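Local structure of glucose-6-phosphate acetyltransferase 1 (Arabidopsis thaliana, 3T90) at the interface of chains A and B. The protein catalyses acetyl transfer from acetyl-CoA to the amino group of D-glucosamine 6-phosphate, a step on the way to UDP-N-acetylglucosamine. Coordinates in Å, arbitrary orientation; residue numbers count along the deposited sequence, not the author numbering. Chains: chain A/B, Glucose-6-phosphate acetyltransferase 1.

The interface of chains A and B. Residues chain A 20, 29, 32, 36-37, 39-40; chain B 76, 79-80.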
# COMPACT_ATOMS: atom_id res chain seq x y z
N ILE A 20 -18.35 -2.03 10.53
CA ILE A 20 -18.10 -0.64 10.23
C ILE A 20 -17.99 0.15 11.56
O ILE A 20 -17.06 0.98 11.71
CB ILE A 20 -19.25 -0.08 9.36
CG1 ILE A 20 -19.31 -0.89 8.03
CG2 ILE A 20 -19.10 1.48 9.11
CD1 ILE A 20 -18.01 -0.67 7.18
N THR A 29 -15.63 6.67 9.41
CA THR A 29 -16.23 5.79 8.40
C THR A 29 -17.33 6.43 7.60
O THR A 29 -17.58 6.04 6.44
CB THR A 29 -16.83 4.46 8.99
OG1 THR A 29 -17.88 4.80 9.92
CG2 THR A 29 -15.77 3.68 9.80
N VAL A 32 -22.09 4.02 6.51
CA VAL A 32 -22.02 3.19 5.30
C VAL A 32 -23.31 2.33 5.18
O VAL A 32 -23.66 1.57 6.06
CB VAL A 32 -20.77 2.23 5.39
CG1 VAL A 32 -20.72 1.24 4.22
CG2 VAL A 32 -19.44 3.06 5.45
N GLU A 36 -23.84 0.09 -0.13
CA GLU A 36 -22.46 0.46 -0.31
C GLU A 36 -21.51 -0.58 0.27
O GLU A 36 -20.52 -0.94 -0.37
CB GLU A 36 -22.20 1.82 0.33
CG GLU A 36 -20.82 2.28 -0.04
CD GLU A 36 -20.61 2.98 -1.41
OE1 GLU A 36 -21.31 2.71 -2.44
OE2 GLU A 36 -19.68 3.83 -1.45
N PHE A 37 -21.88 -1.17 1.42
CA PHE A 37 -21.08 -2.23 2.04
C PHE A 37 -20.97 -3.37 1.02
O PHE A 37 -19.85 -3.86 0.74
CB PHE A 37 -21.70 -2.77 3.33
CG PHE A 37 -20.91 -3.91 3.94
CD1 PHE A 37 -19.87 -3.68 4.81
CD2 PHE A 37 -21.14 -5.18 3.49
CE1 PHE A 37 -19.14 -4.84 5.33
CE2 PHE A 37 -20.43 -6.29 3.97
CZ PHE A 37 -19.45 -6.12 4.88
N ARG A 39 -21.39 -3.37 -2.20
CA ARG A 39 -20.70 -2.97 -3.43
C ARG A 39 -19.21 -3.11 -3.16
O ARG A 39 -18.49 -3.68 -4.01
CB ARG A 39 -21.03 -1.52 -3.75
CG ARG A 39 -20.51 -1.09 -5.10
CD ARG A 39 -20.81 0.35 -5.47
NE ARG A 39 -20.11 1.25 -4.54
CZ ARG A 39 -18.88 1.70 -4.74
NH1 ARG A 39 -18.27 1.41 -5.88
NH2 ARG A 39 -18.27 2.45 -3.82
N ARG A 40 -18.73 -2.54 -2.04
CA ARG A 40 -17.29 -2.48 -1.80
C ARG A 40 -16.79 -3.86 -1.39
O ARG A 40 -15.68 -4.25 -1.78
CB ARG A 40 -17.07 -1.41 -0.71
CG ARG A 40 -15.53 -1.25 -0.21
CD ARG A 40 -14.50 -1.19 -1.33
NE ARG A 40 -14.88 -0.28 -2.41
CZ ARG A 40 -14.50 0.98 -2.44
NH1 ARG A 40 -13.81 1.56 -1.41
NH2 ARG A 40 -14.74 1.66 -3.53
N PHE B 76 -13.23 0.25 3.41
CA PHE B 76 -14.58 0.50 3.89
C PHE B 76 -14.66 1.79 4.66
O PHE B 76 -15.67 2.49 4.62
CB PHE B 76 -15.09 -0.66 4.80
CG PHE B 76 -15.40 -1.93 4.05
CD1 PHE B 76 -16.66 -2.14 3.50
CD2 PHE B 76 -14.46 -2.90 3.91
CE1 PHE B 76 -16.91 -3.30 2.79
CE2 PHE B 76 -14.73 -4.05 3.20
CZ PHE B 76 -15.98 -4.25 2.67
N ASN B 79 -16.16 6.39 4.14
CA ASN B 79 -17.31 6.24 3.23
C ASN B 79 -16.96 5.39 2.05
O ASN B 79 -17.14 5.75 0.90
CB ASN B 79 -17.86 7.64 2.81
CG ASN B 79 -18.67 8.28 3.92
OD1 ASN B 79 -19.85 7.99 4.05
ND2 ASN B 79 -18.04 9.15 4.71
N CYS B 80 -16.41 4.23 2.35
CA CYS B 80 -15.92 3.32 1.25
C CYS B 80 -14.96 4.13 0.32
O CYS B 80 -15.10 4.20 -0.92
CB CYS B 80 -17.04 2.62 0.48
SG CYS B 80 -17.90 1.44 1.59
O HOH W 1 -19.63 6.00 -0.31
O HOH W 2 -14.25 4.63 -3.49
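B:Cys80 drops its thiol onto helix 34-45 of chain A, and this is the tight part of the contact. With SG turned anti to its own carbonyl carbon (chi1 -67°), the sulfur points at that helix and lies 3.4 Å from CG of A:Glu36, with CB of A:Arg40 and the CG1 methyl of A:Val32 closing in around it. Beside it B:Phe76 pushes its ring in among A:Phe37, A:Arg40 and A:Ile20. Ring atom CE1 of B:Phe76 lies 3.6 Å from CD1 of A:Phe37, the two side chains crossing obliquely, while CG of A:Arg40 covers one face of the B:Phe76 ring towards its rim. The CD1 methyl of A:Ile20 reaches CB of B:Phe76 at 3.8 Å.

Towards the polar rim, water takes over. One water joins carboxylate OE2 of A:Glu36 to the backbone O of B:Asn79; another lies in the guanidinium plane of A:Arg40, 3.0 Å from its NH2, and also meets the backbone O of B:Cys80. A:Arg39 grips the A:Glu36 carboxylate side-on, NE to OE1 at 2.8 Å and NH2 to OE2, approaching from above the carboxylate plane, which probably limits its rotation. An alanine in place of A:Glu36 would probably leave A:Arg39 without its charged mate, break the water link to B:Asn79 and open a gap beside the B:Cys80 sulfur. At the far end, the backbone N of B:Asn79 donates directly to the backbone O of A:Thr29 (2.7 Å).

In this GNAT-fold homodimer, the short helix 77-80 of chain B and the preceding B:Phe76, a predicted substrate-binding residue, dock against helices 19-23 and 34-45 of chain A and the loop between them; the two-fold repeats the contact with chains exchanged.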